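Local coordinates for halogenase PltM (Pseudomonas fluorescens, PDB 6BZN), which halogenates phenolic substrates as a flavoprotein, with unusual versatility in both the substrate and the halide it accepts, at residues E209-D214 against N325-Q330; G344-L349 against Q398-S403. All coordinates share one frame; numbering follows the deposited sequence. Where two conformers were deposited one is given.

Contact 1 (E209-D214 against N325-Q330)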
ATOM      1  N   GLU A 209      12.418  16.658   1.687  1.00 20.37           N
ATOM      2  CA  GLU A 209      13.795  16.743   1.197  1.00 22.75           C
ATOM      3  C   GLU A 209      14.244  15.359   0.778  1.00 22.41           C
ATOM      4  O   GLU A 209      13.984  14.387   1.483  1.00 22.27           O
ATOM      5  CB  GLU A 209      14.740  17.273   2.290  1.00 25.03           C
ATOM      6  CG  GLU A 209      16.157  17.625   1.823  1.00 29.01           C
ATOM      7  CD  GLU A 209      17.109  16.436   1.620  1.00 31.77           C
ATOM      8  OE1 GLU A 209      18.028  16.572   0.774  1.00 35.94           O
ATOM      9  OE2 GLU A 209      16.974  15.371   2.281  1.00 32.91           O
ATOM     10  N   GLY A 210      14.914  15.274  -0.362  1.00 22.13           N
ATOM     11  CA  GLY A 210      15.504  14.026  -0.820  1.00 23.09           C
ATOM     12  C   GLY A 210      14.571  13.051  -1.532  1.00 23.27           C
ATOM     13  O   GLY A 210      15.027  11.987  -1.957  1.00 26.84           O
ATOM     14  N   LEU A 211      13.287  13.382  -1.679  1.00 20.34           N
ATOM     15  CA  LEU A 211      12.343  12.476  -2.349  1.00 19.20           C
ATOM     16  C   LEU A 211      12.429  12.631  -3.855  1.00 17.47           C
ATOM     17  O   LEU A 211      12.383  13.757  -4.373  1.00 16.15           O
ATOM     18  CB  LEU A 211      10.896  12.716  -1.893  1.00 18.94           C
ATOM     19  CG  LEU A 211      10.615  12.260  -0.469  1.00 20.39           C
ATOM     20  CD1 LEU A 211       9.224  12.684  -0.046  1.00 20.96           C
ATOM     21  CD2 LEU A 211      10.786  10.749  -0.315  1.00 21.15           C
ATOM     22  N   ALA A 212      12.554  11.500  -4.546  1.00 15.56           N
ATOM     23  CA  ALA A 212      12.530  11.459  -6.011  1.00 16.06           C
ATOM     24  C   ALA A 212      11.129  11.585  -6.607  1.00 15.63           C
ATOM     25  O   ALA A 212      10.998  12.007  -7.747  1.00 15.99           O
ATOM     26  CB  ALA A 212      13.197  10.185  -6.528  1.00 16.20           C
ATOM     27  N   THR A 213      10.094  11.195  -5.853  1.00 14.85           N
ATOM     28  CA  THR A 213       8.729  11.228  -6.331  1.00 14.44           C
ATOM     29  C   THR A 213       8.045  12.518  -5.861  1.00 14.53           C
ATOM     30  O   THR A 213       8.054  12.827  -4.667  1.00 14.59           O
ATOM     31  CB  THR A 213       7.944  10.006  -5.825  1.00 14.80           C
ATOM     32  OG1 THR A 213       8.694   8.812  -6.088  1.00 15.17           O
ATOM     33  CG2 THR A 213       6.614   9.894  -6.512  1.00 15.14           C
ATOM     34  N   ASP A 214       7.449  13.236  -6.810  1.00 14.20           N
ATOM     35  CA  ASP A 214       6.701  14.471  -6.570  1.00 14.87           C
ATOM     36  C   ASP A 214       5.416  14.365  -7.379  1.00 13.86           C
ATOM     37  O   ASP A 214       5.398  14.667  -8.578  1.00 13.06           O
ATOM     38  CB  ASP A 214       7.566  15.660  -6.996  1.00 16.05           C
ATOM     39  CG  ASP A 214       6.932  17.022  -6.706  1.00 17.99           C
ATOM     40  OD1 ASP A 214       5.782  17.128  -6.228  1.00 16.90           O
ATOM     41  OD2 ASP A 214       7.639  18.021  -6.976  1.00 21.24           O
ATOM     42  N   ASN A 325       3.605  12.975  -1.311  1.00 12.39           N
ATOM     43  CA  ASN A 325       4.843  12.307  -0.932  1.00 12.01           C
ATOM     44  C   ASN A 325       5.493  12.970   0.273  1.00 12.26           C
ATOM     45  O   ASN A 325       5.622  14.179   0.301  1.00 12.36           O
ATOM     46  CB  ASN A 325       5.863  12.326  -2.075  1.00 12.09           C
ATOM     47  CG  ASN A 325       5.220  12.530  -3.429  1.00 11.81           C
ATOM     48  OD1 ASN A 325       5.054  13.674  -3.876  1.00 11.85           O
ATOM     49  ND2 ASN A 325       4.812  11.440  -4.076  1.00 11.72           N
ATOM     50  N   TYR A 326       5.948  12.160   1.217  1.00 11.82           N
ATOM     51  CA  TYR A 326       6.700  12.660   2.373  1.00 12.37           C
ATOM     52  C   TYR A 326       7.439  11.510   3.006  1.00 12.67           C
ATOM     53  O   TYR A 326       7.096  10.348   2.774  1.00 12.20           O
ATOM     54  CB  TYR A 326       5.776  13.351   3.373  1.00 12.67           C
ATOM     55  CG  TYR A 326       4.609  12.518   3.844  1.00 12.82           C
ATOM     56  CD1 TYR A 326       4.726  11.680   4.947  1.00 13.23           C
ATOM     57  CD2 TYR A 326       3.395  12.570   3.193  1.00 13.23           C
ATOM     58  CE1 TYR A 326       3.653  10.902   5.382  1.00 13.63           C
ATOM     59  CE2 TYR A 326       2.320  11.789   3.609  1.00 13.54           C
ATOM     60  CZ  TYR A 326       2.452  10.966   4.708  1.00 13.57           C
ATOM     61  OH  TYR A 326       1.381  10.202   5.109  1.00 14.11           O
ATOM     62  N   ARG A 327       8.474  11.840   3.766  1.00 13.00           N
ATOM     63  CA  ARG A 327       9.215  10.872   4.550  1.00 13.66           C
ATOM     64  C   ARG A 327       9.518  11.499   5.905  1.00 13.89           C
ATOM     65  O   ARG A 327       9.172  12.659   6.145  1.00 14.52           O
ATOM     66  CB  ARG A 327      10.500  10.456   3.833  1.00 14.27           C
ATOM     67  CG  ARG A 327      11.518  11.559   3.646  1.00 15.45           C
ATOM     68  CD  ARG A 327      12.824  11.051   3.042  1.00 16.49           C
ATOM     69  NE  ARG A 327      13.793  12.149   3.108  1.00 18.86           N
ATOM     70  CZ  ARG A 327      14.681  12.359   4.080  1.00 19.73           C
ATOM     71  NH1 ARG A 327      14.820  11.532   5.120  1.00 21.24           N
ATOM     72  NH2 ARG A 327      15.463  13.423   3.999  1.00 21.03           N
ATOM     73  N   SER A 328      10.126  10.715   6.788  1.00 14.26           N
ATOM     74  CA  SER A 328      10.529  11.199   8.111  1.00 14.26           C
ATOM     75  C   SER A 328      11.957  10.813   8.423  1.00 14.68           C
ATOM     76  O   SER A 328      12.450   9.776   7.980  1.00 13.91           O
ATOM     77  CB  SER A 328       9.612  10.654   9.197  1.00 14.33           C
ATOM     78  OG  SER A 328       8.270  11.075   9.020  1.00 14.57           O
ATOM     79  N   VAL A 329      12.619  11.659   9.201  1.00 15.18           N
ATOM     80  CA  VAL A 329      14.015  11.432   9.561  1.00 15.88           C
ATOM     81  C   VAL A 329      14.165  10.393  10.690  1.00 16.18           C
ATOM     82  O   VAL A 329      15.208   9.744  10.808  1.00 15.30           O
ATOM     83  CB  VAL A 329      14.745  12.758   9.908  1.00 16.83           C
ATOM     84  CG1 VAL A 329      14.676  13.729   8.742  1.00 16.97           C
ATOM     85  CG2 VAL A 329      14.178  13.422  11.156  1.00 17.88           C
ATOM     86  N   GLN A 330      13.135  10.270  11.525  1.00 15.65           N
ATOM     87  CA  GLN A 330      13.046   9.263  12.590  1.00 16.32           C
ATOM     88  C   GLN A 330      11.570   8.973  12.768  1.00 15.13           C
ATOM     89  O   GLN A 330      10.732   9.773  12.335  1.00 15.50           O
ATOM     90  CB  GLN A 330      13.565   9.794  13.929  1.00 17.91           C
ATOM     91  CG  GLN A 330      15.061  10.049  14.002  1.00 19.66           C
ATOM     92  CD  GLN A 330      15.512  10.473  15.402  1.00 22.20           C
ATOM     93  OE1 GLN A 330      14.721  10.967  16.198  1.00 23.67           O
ATOM     94  NE2 GLN A 330      16.788  10.277  15.697  1.00 23.89           N
TER
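D214 and N325 have the closest CA atoms, 6.3 Å apart; three residues earlier in one segment and one later in the other, the CA atoms of L211 and Y326 are 7.4 Å apart. On this pairing the chains pass in opposite senses, yet no backbone-to-backbone hydrogen bond joins them, and a side chain makes the polar link instead. With CG between the backbone N and the carbonyl carbon (chi1 65°) and the chain extended from there to NE, R327 reaches the carbonyl oxygen of E209 and grips it side-on with two nitrogens. R327 NE lies 2.8 Å from E209 O, nearly in line with the carbonyl and with a fairly straight N-H at 158°, while NH2 reaches the same oxygen from above the carbonyl plane. That NH2 also forms a salt bridge to E209 OE2 at 3.0 Å, a weak bond, with carboxylate and guanidinium planes turned 82° apart. Nearer the backbone of R327, the two branches of L211 divide the apolar work: L211 CD1 rests 3.5 Å from Y326 CA, while L211 and R327 slide past each other in opposite directions, L211 CD2 lying 3.9 Å from R327 CD. A leucine in place of R327 would probably leave E209 O without its two donors and the E209 carboxylate without its countercharge. T213 and N325 cross at about a right angle, T213 CG2 being 3.4 Å from N325 ND2, which donates to I346 O. Neighbouring Y326 belongs to FAD-binding sites known for this protein, although this chain carries no FAD. Strand 327-328 pairs antiparallel with strand 206-207, and residues 209-214 lie in the loop from there to strand 215-223, with L211, A212 and T213 packed on helix 383-406.

Contact 2 (G344-L349 against Q398-S403)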
ATOM      1  N   GLY A 344       5.801   8.108   6.413  1.00 12.51           N
ATOM      2  CA  GLY A 344       6.103   8.370   5.027  1.00 12.98           C
ATOM      3  C   GLY A 344       5.098   7.773   4.078  1.00 13.38           C
ATOM      4  O   GLY A 344       4.492   6.750   4.383  1.00 14.32           O
ATOM      5  N   PHE A 345       4.900   8.433   2.943  1.00 13.05           N
ATOM      6  CA  PHE A 345       4.071   7.901   1.866  1.00 12.65           C
ATOM      7  C   PHE A 345       4.642   8.325   0.533  1.00 12.08           C
ATOM      8  O   PHE A 345       5.145   9.423   0.416  1.00 11.11           O
ATOM      9  CB  PHE A 345       2.639   8.407   1.974  1.00 13.04           C
ATOM     10  CG  PHE A 345       1.703   7.740   1.004  1.00 13.45           C
ATOM     11  CD1 PHE A 345       1.264   6.448   1.244  1.00 13.89           C
ATOM     12  CD2 PHE A 345       1.276   8.389  -0.141  1.00 13.61           C
ATOM     13  CE1 PHE A 345       0.401   5.813   0.357  1.00 14.45           C
ATOM     14  CE2 PHE A 345       0.406   7.772  -1.027  1.00 14.07           C
ATOM     15  CZ  PHE A 345      -0.037   6.477  -0.770  1.00 14.26           C
ATOM     16  N   ILE A 346       4.545   7.460  -0.478  1.00 11.81           N
ATOM     17  CA  ILE A 346       5.106   7.774  -1.789  1.00 11.51           C
ATOM     18  C   ILE A 346       4.018   7.935  -2.839  1.00 11.52           C
ATOM     19  O   ILE A 346       3.869   9.012  -3.412  1.00 12.18           O
ATOM     20  CB  ILE A 346       6.151   6.718  -2.207  1.00 11.52           C
ATOM     21  CG1 ILE A 346       7.314   6.667  -1.190  1.00 11.42           C
ATOM     22  CG2 ILE A 346       6.673   7.000  -3.605  1.00 11.66           C
ATOM     23  CD1 ILE A 346       8.088   7.963  -0.981  1.00 11.46           C
ATOM     24  N   ASP A 347       3.258   6.882  -3.105  1.00 11.52           N
ATOM     25  CA  ASP A 347       2.276   6.932  -4.185  1.00 11.99           C
ATOM     26  C   ASP A 347       1.350   5.728  -4.084  1.00 12.13           C
ATOM     27  O   ASP A 347       1.737   4.711  -3.535  1.00 12.61           O
ATOM     28  CB  ASP A 347       3.015   6.928  -5.541  1.00 11.73           C
ATOM     29  CG  ASP A 347       2.169   7.439  -6.711  1.00 11.97           C
ATOM     30  OD1 ASP A 347       1.439   6.608  -7.295  1.00 11.60           O
ATOM     31  OD2 ASP A 347       2.268   8.651  -7.083  1.00 12.22           O
ATOM     32  N   PRO A 348       0.120   5.841  -4.605  1.00 12.50           N
ATOM     33  CA  PRO A 348      -0.713   4.641  -4.692  1.00 12.24           C
ATOM     34  C   PRO A 348      -0.153   3.537  -5.598  1.00 12.06           C
ATOM     35  O   PRO A 348      -0.561   2.371  -5.461  1.00 11.58           O
ATOM     36  CB  PRO A 348      -2.034   5.159  -5.255  1.00 13.03           C
ATOM     37  CG  PRO A 348      -1.723   6.515  -5.826  1.00 13.03           C
ATOM     38  CD  PRO A 348      -0.637   7.056  -4.954  1.00 12.63           C
ATOM     39  N   LEU A 349       0.762   3.891  -6.499  1.00 11.74           N
ATOM     40  CA  LEU A 349       1.277   2.960  -7.499  1.00 11.86           C
ATOM     41  C   LEU A 349       1.960   1.763  -6.865  1.00 11.92           C
ATOM     42  O   LEU A 349       2.933   1.908  -6.131  1.00 11.91           O
ATOM     43  CB  LEU A 349       2.260   3.652  -8.442  1.00 12.13           C
ATOM     44  CG  LEU A 349       2.771   2.771  -9.587  1.00 12.52           C
ATOM     45  CD1 LEU A 349       1.653   2.478 -10.569  1.00 12.93           C
ATOM     46  CD2 LEU A 349       3.962   3.396 -10.292  1.00 12.92           C
ATOM     47  N   GLN A 398      12.203   4.899  -4.726  0.52 13.14           N
ATOM     48  CA  GLN A 398      12.948   4.491  -5.929  0.52 13.42           C
ATOM     49  C   GLN A 398      12.047   3.710  -6.878  0.52 12.94           C
ATOM     50  O   GLN A 398      11.979   4.025  -8.076  0.52 12.66           O
ATOM     51  CB  GLN A 398      14.206   3.687  -5.585  0.52 14.51           C
ATOM     52  CG  GLN A 398      15.384   4.525  -5.091  0.52 15.19           C
ATOM     53  CD  GLN A 398      15.946   5.472  -6.150  0.52 16.36           C
ATOM     54  OE1 GLN A 398      16.333   5.049  -7.246  0.52 17.20           O
ATOM     55  NE2 GLN A 398      15.983   6.766  -5.833  0.52 17.20           N
ATOM     56  N   LEU A 399      11.309   2.738  -6.343  1.00 12.56           N
ATOM     57  CA  LEU A 399      10.400   1.958  -7.181  1.00 12.36           C
ATOM     58  C   LEU A 399       9.453   2.845  -7.982  1.00 11.87           C
ATOM     59  O   LEU A 399       9.321   2.681  -9.203  1.00 11.66           O
ATOM     60  CB  LEU A 399       9.602   0.966  -6.340  1.00 12.59           C
ATOM     61  CG  LEU A 399       8.449   0.227  -7.027  1.00 13.40           C
ATOM     62  CD1 LEU A 399       8.975  -0.718  -8.103  1.00 13.63           C
ATOM     63  CD2 LEU A 399       7.598  -0.513  -6.016  1.00 13.62           C
ATOM     64  N   VAL A 400       8.829   3.798  -7.303  1.00 11.22           N
ATOM     65  CA  VAL A 400       7.773   4.585  -7.898  1.00 11.31           C
ATOM     66  C   VAL A 400       8.355   5.645  -8.830  1.00 11.42           C
ATOM     67  O   VAL A 400       7.871   5.797  -9.941  1.00 11.34           O
ATOM     68  CB  VAL A 400       6.839   5.210  -6.832  1.00 11.07           C
ATOM     69  CG1 VAL A 400       5.933   6.265  -7.449  1.00 11.08           C
ATOM     70  CG2 VAL A 400       6.004   4.123  -6.176  1.00 10.85           C
ATOM     71  N   SER A 401       9.381   6.366  -8.393  1.00 12.07           N
ATOM     72  CA  SER A 401       9.994   7.381  -9.248  1.00 12.58           C
ATOM     73  C   SER A 401      10.501   6.761 -10.554  1.00 13.03           C
ATOM     74  O   SER A 401      10.254   7.290 -11.639  1.00 13.13           O
ATOM     75  CB  SER A 401      11.116   8.137  -8.529  1.00 13.01           C
ATOM     76  OG  SER A 401      12.176   7.278  -8.135  1.00 14.05           O
ATOM     77  N   CYS A 402      11.183   5.625 -10.461  1.00 13.25           N
ATOM     78  CA  CYS A 402      11.661   4.941 -11.677  1.00 12.97           C
ATOM     79  C   CYS A 402      10.496   4.447 -12.554  1.00 12.51           C
ATOM     80  O   CYS A 402      10.599   4.470 -13.780  1.00 12.31           O
ATOM     81  CB  CYS A 402      12.620   3.808 -11.317  1.00 13.88           C
ATOM     82  SG  CYS A 402      14.161   4.418 -10.579  1.00 15.00           S
ATOM     83  N   SER A 403       9.388   4.031 -11.936  1.00 11.67           N
ATOM     84  CA  SER A 403       8.207   3.626 -12.679  1.00 11.86           C
ATOM     85  C   SER A 403       7.592   4.781 -13.469  1.00 11.92           C
ATOM     86  O   SER A 403       7.236   4.616 -14.628  1.00 11.61           O
ATOM     87  CB  SER A 403       7.153   3.034 -11.744  1.00 11.59           C
ATOM     88  OG  SER A 403       7.624   1.849 -11.143  1.00 11.45           O
TER
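L399 O, on helix 383-406, is gripped twice by S403, the residue that meets L349 across the contact: S403 N reaches it at 3.0 Å as the helical bond, and S403 OG at 2.7 Å from the opposite face of the carbonyl plane. S403 OG, which is also bonded to W416 NE1, sits beside its own backbone N (chi1 -64°) to make this bond, and S403 CB meets L349 CD2 at 3.5 Å. About one turn back on the same helix, V400 carries the apolar part of the contact. Its CG1 lies 3.5 Å from D347 CB, its CB is 3.7 Å from I346 CG2, and its CG2 approaches L349 O, so three loop residues touch one branched side chain. The carboxylate of D347 is well occupied: OD2 is bonded to Y404 OH and T215 OG1, and OD1 to W257 NE1. OD1 also accepts from L349 N at 2.9 Å (N-H...O 154°) through its anti lone pair. Acceptance from the backbone nitrogen two residues on defines an Asx turn, here bending the loop that leads to S351, which binds FAD in another structure of this protein, and helix 352-374.

In the fold
From the N terminus, the chain passes strand 206-207 and enters the loop 209-214, which 325-330 meets more than a hundred residues later, closing contact 1; about a third of the intervening residues are strand, most of them in the mixed sheet. Only then does contact 2 open, at 344-349, and it closes at 398-403 after a mainly helical excursion. The loops are therefore in series, neither nested nor crossed. In space they adjoin, with centres 10 Å apart. Y326 O lies 2.9 Å from F345 N, a probable hydrogen bond, and A212 CB packs on S401 OG at 3.5 Å. Together they tie the small 206-207/327-328 sheet and the loop into strand 215-223 to the loop before helix 352-374 and to helix 383-406.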